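PDB 3OG2: beta-galactosidase from Trichoderma reesei, which probably hydrolyses terminal non-reducing beta-D-galactose residues in beta-D-galactosides, as a glycosylated member of glycoside hydrolase family 35. Local coordinates for residues Gly84-Phe95 with Glu830-Pro839; Leu921-Gly929 with Phe941-Asp949. All coordinates share one frame; numbering follows the deposited sequence.

Contact 1: residues Gly84-Phe95 with Glu830-Pro839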
loop_
_atom_site.group_PDB
_atom_site.type_symbol
_atom_site.label_atom_id
_atom_site.label_comp_id
_atom_site.label_asym_id
_atom_site.label_seq_id
_atom_site.Cartn_x
_atom_site.Cartn_y
_atom_site.Cartn_z
ATOM N N GLY A 84 -19.067 -11.212 4.479
ATOM C CA GLY A 84 -18.689 -12.625 4.354
ATOM C C GLY A 84 -19.889 -13.544 4.323
ATOM O O GLY A 84 -19.840 -14.595 3.683
ATOM N N LYS A 85 -20.982 -13.196 5.009
ATOM C CA LYS A 85 -22.244 -13.909 4.878
ATOM C C LYS A 85 -23.204 -13.110 4.014
ATOM O O LYS A 85 -23.418 -11.920 4.341
ATOM C CB LYS A 85 -22.905 -14.124 6.244
ATOM C CG LYS A 85 -24.185 -14.883 6.084
ATOM C CD LYS A 85 -24.535 -15.944 6.985
ATOM C CE LYS A 85 -25.946 -16.553 6.745
ATOM N NZ LYS A 85 -26.547 -16.818 8.085
ATOM N N PRO A 86 -23.702 -13.658 2.942
ATOM C CA PRO A 86 -24.546 -12.876 2.061
ATOM C C PRO A 86 -25.728 -12.307 2.838
ATOM O O PRO A 86 -26.398 -13.045 3.590
ATOM C CB PRO A 86 -25.041 -13.853 1.007
ATOM C CG PRO A 86 -24.264 -15.107 1.223
ATOM C CD PRO A 86 -23.508 -15.031 2.496
ATOM N N GLY A 87 -25.991 -11.011 2.687
ATOM C CA GLY A 87 -27.089 -10.368 3.363
ATOM C C GLY A 87 -26.725 -9.798 4.710
ATOM O O GLY A 87 -27.579 -9.146 5.346
ATOM N N ARG A 88 -25.508 -10.004 5.181
ATOM C CA ARG A 88 -25.125 -9.502 6.524
ATOM C C ARG A 88 -23.904 -8.632 6.422
ATOM O O ARG A 88 -22.766 -9.048 6.516
ATOM C CB ARG A 88 -24.878 -10.647 7.501
ATOM C CG ARG A 88 -24.715 -10.177 8.931
ATOM C CD ARG A 88 -25.862 -9.367 9.488
ATOM N NE ARG A 88 -25.695 -9.209 10.934
ATOM C CZ ARG A 88 -25.194 -8.197 11.621
ATOM N NH1 ARG A 88 -24.762 -7.128 10.947
ATOM N NH2 ARG A 88 -25.131 -8.250 12.950
ATOM N N PHE A 89 -24.120 -7.339 6.142
ATOM C CA PHE A 89 -23.011 -6.415 6.067
ATOM C C PHE A 89 -22.557 -6.150 7.492
ATOM O O PHE A 89 -23.383 -5.846 8.370
ATOM C CB PHE A 89 -23.528 -5.124 5.444
ATOM C CG PHE A 89 -22.463 -4.018 5.388
ATOM C CD1 PHE A 89 -21.601 -3.954 4.273
ATOM C CD2 PHE A 89 -22.363 -3.085 6.414
ATOM C CE1 PHE A 89 -20.621 -2.974 4.200
ATOM C CE2 PHE A 89 -21.377 -2.111 6.338
ATOM C CZ PHE A 89 -20.538 -2.054 5.227
ATOM N N ARG A 90 -21.250 -6.176 7.712
ATOM C CA ARG A 90 -20.690 -5.933 9.030
ATOM C C ARG A 90 -19.403 -5.126 8.863
ATOM O O ARG A 90 -18.479 -5.671 8.215
ATOM C CB ARG A 90 -20.309 -7.210 9.758
ATOM C CG ARG A 90 -21.367 -8.210 10.092
ATOM C CD ARG A 90 -20.648 -9.323 10.913
ATOM N NE ARG A 90 -21.624 -10.247 11.409
ATOM C CZ ARG A 90 -22.142 -10.141 12.638
ATOM N NH1 ARG A 90 -21.798 -9.181 13.503
ATOM N NH2 ARG A 90 -23.037 -11.067 12.981
ATOM N N ALA A 91 -19.347 -3.901 9.374
ATOM C CA ALA A 91 -18.119 -3.087 9.292
ATOM C C ALA A 91 -17.878 -2.496 10.682
ATOM O O ALA A 91 -17.976 -1.267 10.868
ATOM C CB ALA A 91 -18.186 -2.040 8.172
ATOM N N ASP A 92 -17.598 -3.410 11.622
ATOM C CA ASP A 92 -17.419 -3.028 12.997
ATOM C C ASP A 92 -16.005 -3.285 13.465
ATOM O O ASP A 92 -15.312 -4.055 12.809
ATOM C CB ASP A 92 -18.383 -3.858 13.881
ATOM C CG ASP A 92 -19.827 -3.623 13.430
ATOM O OD1 ASP A 92 -20.224 -2.445 13.191
ATOM O OD2 ASP A 92 -20.573 -4.626 13.325
ATOM N N GLY A 93 -15.610 -2.666 14.598
ATOM C CA GLY A 93 -14.291 -3.009 15.141
ATOM C C GLY A 93 -13.187 -2.696 14.158
ATOM O O GLY A 93 -13.106 -1.585 13.605
ATOM N N ILE A 94 -12.301 -3.658 13.923
ATOM C CA ILE A 94 -11.159 -3.400 13.023
ATOM C C ILE A 94 -11.630 -3.177 11.589
ATOM O O ILE A 94 -10.805 -2.743 10.769
ATOM C CB ILE A 94 -10.108 -4.510 13.100
ATOM C CG1 ILE A 94 -10.654 -5.839 12.528
ATOM C CG2 ILE A 94 -9.592 -4.657 14.513
ATOM C CD1 ILE A 94 -9.694 -7.007 12.642
ATOM N N PHE A 95 -12.890 -3.494 11.269
ATOM C CA PHE A 95 -13.418 -3.298 9.910
ATOM C C PHE A 95 -14.176 -1.975 9.771
ATOM O O PHE A 95 -14.589 -1.649 8.669
ATOM C CB PHE A 95 -14.337 -4.446 9.530
ATOM C CG PHE A 95 -13.527 -5.746 9.545
ATOM C CD1 PHE A 95 -12.586 -6.013 8.566
ATOM C CD2 PHE A 95 -13.699 -6.697 10.550
ATOM C CE1 PHE A 95 -11.841 -7.173 8.544
ATOM C CE2 PHE A 95 -12.929 -7.871 10.563
ATOM C CZ PHE A 95 -11.985 -8.096 9.551
ATOM N N GLU A 830 -19.905 -19.534 5.900
ATOM C CA GLU A 830 -20.347 -18.146 5.907
ATOM C C GLU A 830 -20.918 -17.768 7.258
ATOM O O GLU A 830 -20.967 -16.548 7.524
ATOM C CB GLU A 830 -21.397 -17.897 4.798
ATOM C CG GLU A 830 -20.670 -18.016 3.442
ATOM C CD GLU A 830 -21.560 -18.281 2.267
ATOM O OE1 GLU A 830 -22.812 -18.324 2.357
ATOM O OE2 GLU A 830 -20.994 -18.468 1.167
ATOM N N ASP A 831 -21.322 -18.728 8.075
ATOM C CA ASP A 831 -21.627 -18.440 9.506
ATOM C C ASP A 831 -20.309 -18.539 10.267
ATOM O O ASP A 831 -20.148 -19.381 11.174
ATOM C CB ASP A 831 -22.681 -19.409 10.006
ATOM C CG ASP A 831 -23.977 -19.194 9.263
ATOM O OD1 ASP A 831 -24.488 -18.068 9.221
ATOM O OD2 ASP A 831 -24.495 -20.157 8.683
ATOM N N TYR A 832 -19.342 -17.697 9.887
ATOM C CA TYR A 832 -17.987 -17.859 10.441
ATOM C C TYR A 832 -17.956 -17.527 11.914
ATOM O O TYR A 832 -18.766 -16.754 12.458
ATOM C CB TYR A 832 -17.004 -17.006 9.620
ATOM C CG TYR A 832 -17.317 -15.527 9.571
ATOM C CD1 TYR A 832 -18.193 -15.025 8.590
ATOM C CD2 TYR A 832 -16.724 -14.645 10.450
ATOM C CE1 TYR A 832 -18.485 -13.675 8.511
ATOM C CE2 TYR A 832 -16.999 -13.276 10.395
ATOM C CZ TYR A 832 -17.889 -12.806 9.425
ATOM O OH TYR A 832 -18.145 -11.441 9.368
ATOM N N ARG A 833 -17.025 -18.116 12.650
ATOM C CA ARG A 833 -17.084 -18.056 14.112
ATOM C C ARG A 833 -16.438 -16.833 14.707
ATOM O O ARG A 833 -16.770 -16.478 15.851
ATOM C CB ARG A 833 -16.446 -19.327 14.688
ATOM C CG ARG A 833 -17.221 -20.591 14.375
ATOM C CD ARG A 833 -18.643 -20.554 14.951
ATOM N NE ARG A 833 -19.307 -21.849 14.788
ATOM C CZ ARG A 833 -19.515 -22.720 15.749
ATOM N NH1 ARG A 833 -19.120 -22.453 16.988
ATOM N NH2 ARG A 833 -20.133 -23.869 15.447
ATOM N N ASP A 834 -15.505 -16.178 14.033
ATOM C CA ASP A 834 -14.791 -15.044 14.652
ATOM C C ASP A 834 -15.264 -13.742 14.055
ATOM O O ASP A 834 -14.707 -13.250 13.046
ATOM C CB ASP A 834 -13.295 -15.260 14.484
ATOM C CG ASP A 834 -12.509 -14.300 15.353
ATOM O OD1 ASP A 834 -13.021 -13.224 15.756
ATOM O OD2 ASP A 834 -11.335 -14.632 15.639
ATOM N N VAL A 835 -16.335 -13.173 14.640
ATOM C CA VAL A 835 -16.827 -11.929 14.062
ATOM C C VAL A 835 -15.812 -10.829 14.229
ATOM O O VAL A 835 -15.741 -9.936 13.389
ATOM C CB VAL A 835 -18.147 -11.549 14.729
ATOM C CG1 VAL A 835 -18.637 -10.159 14.286
ATOM C CG2 VAL A 835 -19.175 -12.643 14.427
ATOM N N PHE A 836 -15.001 -10.849 15.281
ATOM C CA PHE A 836 -14.039 -9.770 15.478
ATOM C C PHE A 836 -12.948 -9.784 14.408
ATOM O O PHE A 836 -12.560 -8.708 13.958
ATOM C CB PHE A 836 -13.420 -9.948 16.866
ATOM C CG PHE A 836 -12.618 -8.721 17.286
ATOM C CD1 PHE A 836 -11.277 -8.568 16.930
ATOM C CD2 PHE A 836 -13.223 -7.716 18.061
ATOM C CE1 PHE A 836 -10.528 -7.483 17.301
ATOM C CE2 PHE A 836 -12.423 -6.641 18.455
ATOM C CZ PHE A 836 -11.075 -6.501 18.119
ATOM N N ARG A 837 -12.420 -10.951 14.078
ATOM C CA ARG A 837 -11.273 -11.020 13.146
ATOM C C ARG A 837 -11.727 -11.231 11.706
ATOM O O ARG A 837 -10.862 -11.144 10.815
ATOM C CB ARG A 837 -10.282 -12.105 13.592
ATOM C CG ARG A 837 -9.754 -11.824 15.018
ATOM C CD ARG A 837 -8.638 -12.779 15.379
ATOM N NE ARG A 837 -8.126 -12.596 16.756
ATOM C CZ ARG A 837 -8.796 -12.927 17.850
ATOM N NH1 ARG A 837 -10.014 -13.447 17.859
ATOM N NH2 ARG A 837 -8.230 -12.732 19.035
ATOM N N GLY A 838 -13.008 -11.451 11.461
ATOM C CA GLY A 838 -13.539 -11.397 10.115
ATOM C C GLY A 838 -13.610 -12.744 9.432
ATOM O O GLY A 838 -13.199 -13.781 9.962
ATOM N N PRO A 839 -14.177 -12.712 8.223
ATOM C CA PRO A 839 -14.600 -13.937 7.559
ATOM C C PRO A 839 -13.450 -14.744 6.942
ATOM O O PRO A 839 -13.725 -15.880 6.548
ATOM C CB PRO A 839 -15.536 -13.441 6.420
ATOM C CG PRO A 839 -15.100 -12.005 6.171
ATOM C CD PRO A 839 -14.640 -11.473 7.513
HETATM O O HOH W 1 -18.198 -10.065 6.975
HETATM O O HOH W 2 -21.556 -12.047 9.678
HETATM O O HOH W 3 -15.747 -7.213 13.627
HETATM O O HOH W 4 -13.313 -6.260 14.891
#
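A loop-to-loop contact, partly buried and bridged by water, joins 84-95, which links helices 79-82 and 98-107 of the catalytic TIM-barrel region, to 830-839, a loop following strand 820-824. The one direct hydrogen bond between the two loops belongs to a salt bridge, K85 NZ to D831 OD1 at 2.7 Å, made on the syn side of the carboxylate. The backbone sets K85 CB 3.4 Å from E830 O; from there CG runs anti to the backbone N (chi1 -179°), and bends at chi2 and chi4 bring CD, CE and NZ alongside D831 OD1. E830 sets its OE1 against CD of P86, while its OE2 is taken by H709 and R134. Further along, the R90 guanidinium is sandwiched: R88 NH2 lies above one face and V835 above the opposite one, the CG1 methyl of V835 standing 3.4 Å from R90 NH1. F95 packs against the backbone of 836-838. Its CZ approaches R837 O at 3.5 Å near the ring plane, and G838, without a side chain, lets CE2 lie 3.6 Å from its CA. Beside it, I94 CG2 meets F836 CE1 at 4.1 Å, the apolar side-chain pair.

Three waters bridge the loops. One accepts from G84 N and bonds Y832 OH (2.8 Å); another donates to V835 O and, over a long leg, to D92 O; a third accepts from I94 N and donates to F836 O. The chemistry is thus divided: solvent-exposed K85 and D831 form the charged pair, F95 and I94 pack, and water bridges polar groups, mostly backbone, that do not meet directly.

Contact 2: residues Leu921-Gly929 with Phe941-Asp949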
loop_
_atom_site.group_PDB
_atom_site.type_symbol
_atom_site.label_atom_id
_atom_site.label_comp_id
_atom_site.label_asym_id
_atom_site.label_seq_id
_atom_site.Cartn_x
_atom_site.Cartn_y
_atom_site.Cartn_z
ATOM N N LEU A 921 1.482 -18.532 10.642
ATOM C CA LEU A 921 1.875 -17.765 11.827
ATOM C C LEU A 921 0.635 -17.071 12.406
ATOM O O LEU A 921 -0.039 -16.358 11.643
ATOM C CB LEU A 921 2.945 -16.728 11.444
ATOM C CG LEU A 921 3.325 -15.763 12.557
ATOM C CD1 LEU A 921 4.074 -16.453 13.706
ATOM C CD2 LEU A 921 4.213 -14.666 11.944
ATOM N N TYR A 922 0.340 -17.232 13.670
ATOM C CA TYR A 922 -0.737 -16.539 14.339
ATOM C C TYR A 922 -0.170 -15.714 15.472
ATOM O O TYR A 922 0.740 -16.154 16.179
ATOM C CB TYR A 922 -1.712 -17.545 14.879
ATOM C CG TYR A 922 -2.669 -18.106 13.863
ATOM C CD1 TYR A 922 -3.893 -17.430 13.762
ATOM C CD2 TYR A 922 -2.510 -19.225 13.069
ATOM C CE1 TYR A 922 -4.945 -17.735 12.939
ATOM C CE2 TYR A 922 -3.606 -19.546 12.196
ATOM C CZ TYR A 922 -4.761 -18.832 12.127
ATOM O OH TYR A 922 -5.848 -19.173 11.301
ATOM N N VAL A 923 -0.700 -14.527 15.604
ATOM C CA VAL A 923 -0.357 -13.652 16.741
ATOM C C VAL A 923 -1.654 -13.166 17.373
ATOM O O VAL A 923 -2.412 -12.447 16.713
ATOM C CB VAL A 923 0.525 -12.490 16.318
ATOM C CG1 VAL A 923 0.762 -11.597 17.551
ATOM C CG2 VAL A 923 1.820 -13.018 15.705
ATOM N N ASN A 924 -1.934 -13.518 18.599
ATOM C CA ASN A 924 -3.137 -13.162 19.313
ATOM C C ASN A 924 -4.375 -13.404 18.473
ATOM O O ASN A 924 -5.340 -12.644 18.449
ATOM C CB ASN A 924 -3.070 -11.688 19.772
ATOM C CG ASN A 924 -1.965 -11.530 20.808
ATOM O OD1 ASN A 924 -1.750 -12.428 21.631
ATOM N ND2 ASN A 924 -1.245 -10.425 20.796
ATOM N N GLY A 925 -4.326 -14.557 17.806
ATOM C CA GLY A 925 -5.478 -15.053 17.049
ATOM C C GLY A 925 -5.534 -14.551 15.602
ATOM O O GLY A 925 -6.327 -15.105 14.822
ATOM N N PHE A 926 -4.756 -13.535 15.255
ATOM C CA PHE A 926 -4.697 -13.040 13.878
ATOM C C PHE A 926 -3.686 -13.816 13.057
ATOM O O PHE A 926 -2.529 -13.951 13.487
ATOM C CB PHE A 926 -4.259 -11.578 13.886
ATOM C CG PHE A 926 -5.348 -10.628 14.425
ATOM C CD1 PHE A 926 -5.494 -10.370 15.771
ATOM C CD2 PHE A 926 -6.204 -10.028 13.479
ATOM C CE1 PHE A 926 -6.491 -9.492 16.225
ATOM C CE2 PHE A 926 -7.172 -9.145 13.929
ATOM C CZ PHE A 926 -7.324 -8.893 15.273
ATOM N N GLN A 927 -4.117 -14.296 11.902
ATOM C CA GLN A 927 -3.102 -14.987 11.041
ATOM C C GLN A 927 -2.291 -13.920 10.336
ATOM O O GLN A 927 -2.828 -13.041 9.693
ATOM C CB GLN A 927 -3.810 -15.930 10.086
ATOM C CG GLN A 927 -2.830 -16.923 9.434
ATOM C CD GLN A 927 -2.600 -16.496 8.004
ATOM O OE1 GLN A 927 -1.785 -15.609 7.731
ATOM N NE2 GLN A 927 -3.324 -17.119 7.072
ATOM N N TYR A 928 -0.981 -13.953 10.557
ATOM C CA TYR A 928 -0.050 -12.946 10.090
ATOM C C TYR A 928 1.063 -13.553 9.261
ATOM O O TYR A 928 2.159 -12.977 9.148
ATOM C CB TYR A 928 0.483 -12.070 11.277
ATOM C CG TYR A 928 -0.131 -10.673 11.191
ATOM C CD1 TYR A 928 0.451 -9.696 10.439
ATOM C CD2 TYR A 928 -1.319 -10.385 11.888
ATOM C CE1 TYR A 928 -0.144 -8.416 10.383
ATOM C CE2 TYR A 928 -1.937 -9.121 11.828
ATOM C CZ TYR A 928 -1.321 -8.145 11.068
ATOM O OH TYR A 928 -1.929 -6.911 11.000
ATOM N N GLY A 929 0.809 -14.721 8.671
ATOM C CA GLY A 929 1.865 -15.205 7.761
ATOM C C GLY A 929 1.534 -16.611 7.234
ATOM O O GLY A 929 1.094 -17.511 7.996
ATOM N N PHE A 941 8.283 -11.839 8.755
ATOM C CA PHE A 941 6.849 -11.554 8.887
ATOM C C PHE A 941 6.627 -10.457 9.906
ATOM O O PHE A 941 6.612 -10.761 11.108
ATOM C CB PHE A 941 6.075 -12.844 9.307
ATOM C CG PHE A 941 6.148 -13.854 8.167
ATOM C CD1 PHE A 941 7.195 -14.730 8.020
ATOM C CD2 PHE A 941 5.105 -13.887 7.206
ATOM C CE1 PHE A 941 7.235 -15.670 6.963
ATOM C CE2 PHE A 941 5.122 -14.838 6.175
ATOM C CZ PHE A 941 6.180 -15.704 6.042
ATOM N N PRO A 942 6.510 -9.204 9.483
ATOM C CA PRO A 942 6.292 -8.113 10.467
ATOM C C PRO A 942 4.885 -8.225 11.016
ATOM O O PRO A 942 3.933 -8.647 10.302
ATOM C CB PRO A 942 6.388 -6.842 9.622
ATOM C CG PRO A 942 6.062 -7.286 8.238
ATOM C CD PRO A 942 6.589 -8.691 8.110
ATOM N N VAL A 943 4.707 -7.857 12.269
ATOM C CA VAL A 943 3.405 -7.843 12.944
ATOM C C VAL A 943 3.317 -6.532 13.674
ATOM O O VAL A 943 4.228 -6.275 14.446
ATOM C CB VAL A 943 3.210 -9.050 13.870
ATOM C CG1 VAL A 943 1.821 -8.974 14.486
ATOM C CG2 VAL A 943 3.426 -10.342 13.064
ATOM N N PRO A 944 2.302 -5.706 13.456
ATOM C CA PRO A 944 2.324 -4.385 14.090
ATOM C C PRO A 944 2.022 -4.389 15.581
ATOM O O PRO A 944 1.241 -5.171 16.082
ATOM C CB PRO A 944 1.173 -3.651 13.396
ATOM C CG PRO A 944 0.254 -4.745 12.950
ATOM C CD PRO A 944 1.112 -5.941 12.623
ATOM N N GLU A 945 2.675 -3.423 16.287
ATOM C CA GLU A 945 2.197 -3.041 17.597
ATOM C C GLU A 945 0.706 -2.762 17.527
ATOM O O GLU A 945 0.261 -2.162 16.548
ATOM C CB GLU A 945 2.965 -1.776 18.051
ATOM C CG GLU A 945 2.669 -1.395 19.498
ATOM C CD GLU A 945 3.438 -0.161 19.897
ATOM O OE1 GLU A 945 4.498 0.136 19.280
ATOM O OE2 GLU A 945 3.003 0.524 20.847
ATOM N N GLY A 946 -0.067 -3.220 18.511
ATOM C CA GLY A 946 -1.532 -3.108 18.389
ATOM C C GLY A 946 -2.059 -4.505 18.259
ATOM O O GLY A 946 -2.903 -4.971 19.043
ATOM N N ILE A 947 -1.572 -5.262 17.287
ATOM C CA ILE A 947 -1.806 -6.695 17.209
ATOM C C ILE A 947 -0.914 -7.375 18.288
ATOM O O ILE A 947 -1.453 -8.166 19.057
ATOM C CB ILE A 947 -1.553 -7.264 15.812
ATOM C CG1 ILE A 947 -2.504 -6.666 14.761
ATOM C CG2 ILE A 947 -1.694 -8.788 15.851
ATOM C CD1 ILE A 947 -3.992 -6.899 15.029
ATOM N N LEU A 948 0.354 -6.995 18.314
ATOM C CA LEU A 948 1.161 -7.360 19.488
ATOM C C LEU A 948 0.949 -6.398 20.646
ATOM O O LEU A 948 0.820 -5.176 20.424
ATOM C CB LEU A 948 2.632 -7.278 19.093
ATOM C CG LEU A 948 3.178 -8.463 18.309
ATOM C CD1 LEU A 948 4.501 -8.122 17.646
ATOM C CD2 LEU A 948 3.369 -9.697 19.224
ATOM N N ASP A 949 0.963 -6.874 21.879
ATOM C CA ASP A 949 0.904 -6.114 23.097
ATOM C C ASP A 949 2.335 -5.984 23.599
ATOM O O ASP A 949 2.965 -6.975 24.007
ATOM C CB ASP A 949 -0.020 -6.829 24.102
ATOM C CG ASP A 949 -0.186 -6.045 25.391
ATOM O OD1 ASP A 949 0.583 -5.091 25.641
ATOM O OD2 ASP A 949 -1.069 -6.401 26.230
HETATM O O HOH W 5 3.575 -10.674 8.446
#
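I947 and Y928 bury the most surface here, followed by F941. I947 enters between two aromatic residues of 921-929. Its CD1 sits over the face of the F926 ring, 3.7 Å from the ring centroid and only 7° off the normal, a nearly axial CH-pi contact. CG1 instead packs on Y928, 3.9 Å from CE2, and CG2 turns toward V923. A chi1 of -63° sets the two branches, with CG1 beside the backbone N and CG2 anti to it, and a further bend at chi2 carries CD1 to F926.

The Y928 ring has V943 CG1 above one face, 4.2 Å from its centroid, a second CH-pi contact. P944 CD approaches the ring obliquely, 3.6 Å from Y928 CE1. V923 and V943 meet tip to tip through their CG2 methyls, and V923 CG1 also reaches CD2 of L948. F941 packs by CB against L921 CD2 and by CD2 against CA of G929 (3.5 Å), whose lack of a side chain lets the ring lie close to the backbone.

Two polar links supplement this packing. N924 ND2 donates to I947 O at 2.9 Å and 166°, in both the amide and the carbonyl planes; its OD1 accepts from W955 N. A water donates to both Y928 O and P942 O, bridging backbones that share no direct hydrogen bond.

Strands 917-923 and 926-932 form a hairpin closed by a type I' turn at V923-F926, with a classic bulge where Y928 and G929 face L921. Strand 940-943 instead pairs with 900-908 in another sheet. Packing of a hairpin of one antiparallel sheet against a strand of another and the loop that follows it is characteristic of a beta-sandwich, consistent with this all-beta domain.

The contacts follow one another along the chain, contact 1 closing at P839 before contact 2 opens at L921, and their centres lie 19 Å apart. They nevertheless touch through the hairpin turn of 921-929: R837 NH2 lies 3.0 Å from N924 O, a probable hydrogen bond, and I94 CD1 packs 3.5 Å from F926 CE2. F926 is therefore common ground, meeting I94, F836 and R837 of contact 1 as well as I947 inside contact 2. Since 84-95 belongs to the TIM-barrel region and contact 2 to the C-terminal all-beta domain, I94 and the loop 830-839 both meeting the hairpin is consistent with a joint between that domain and the barrel.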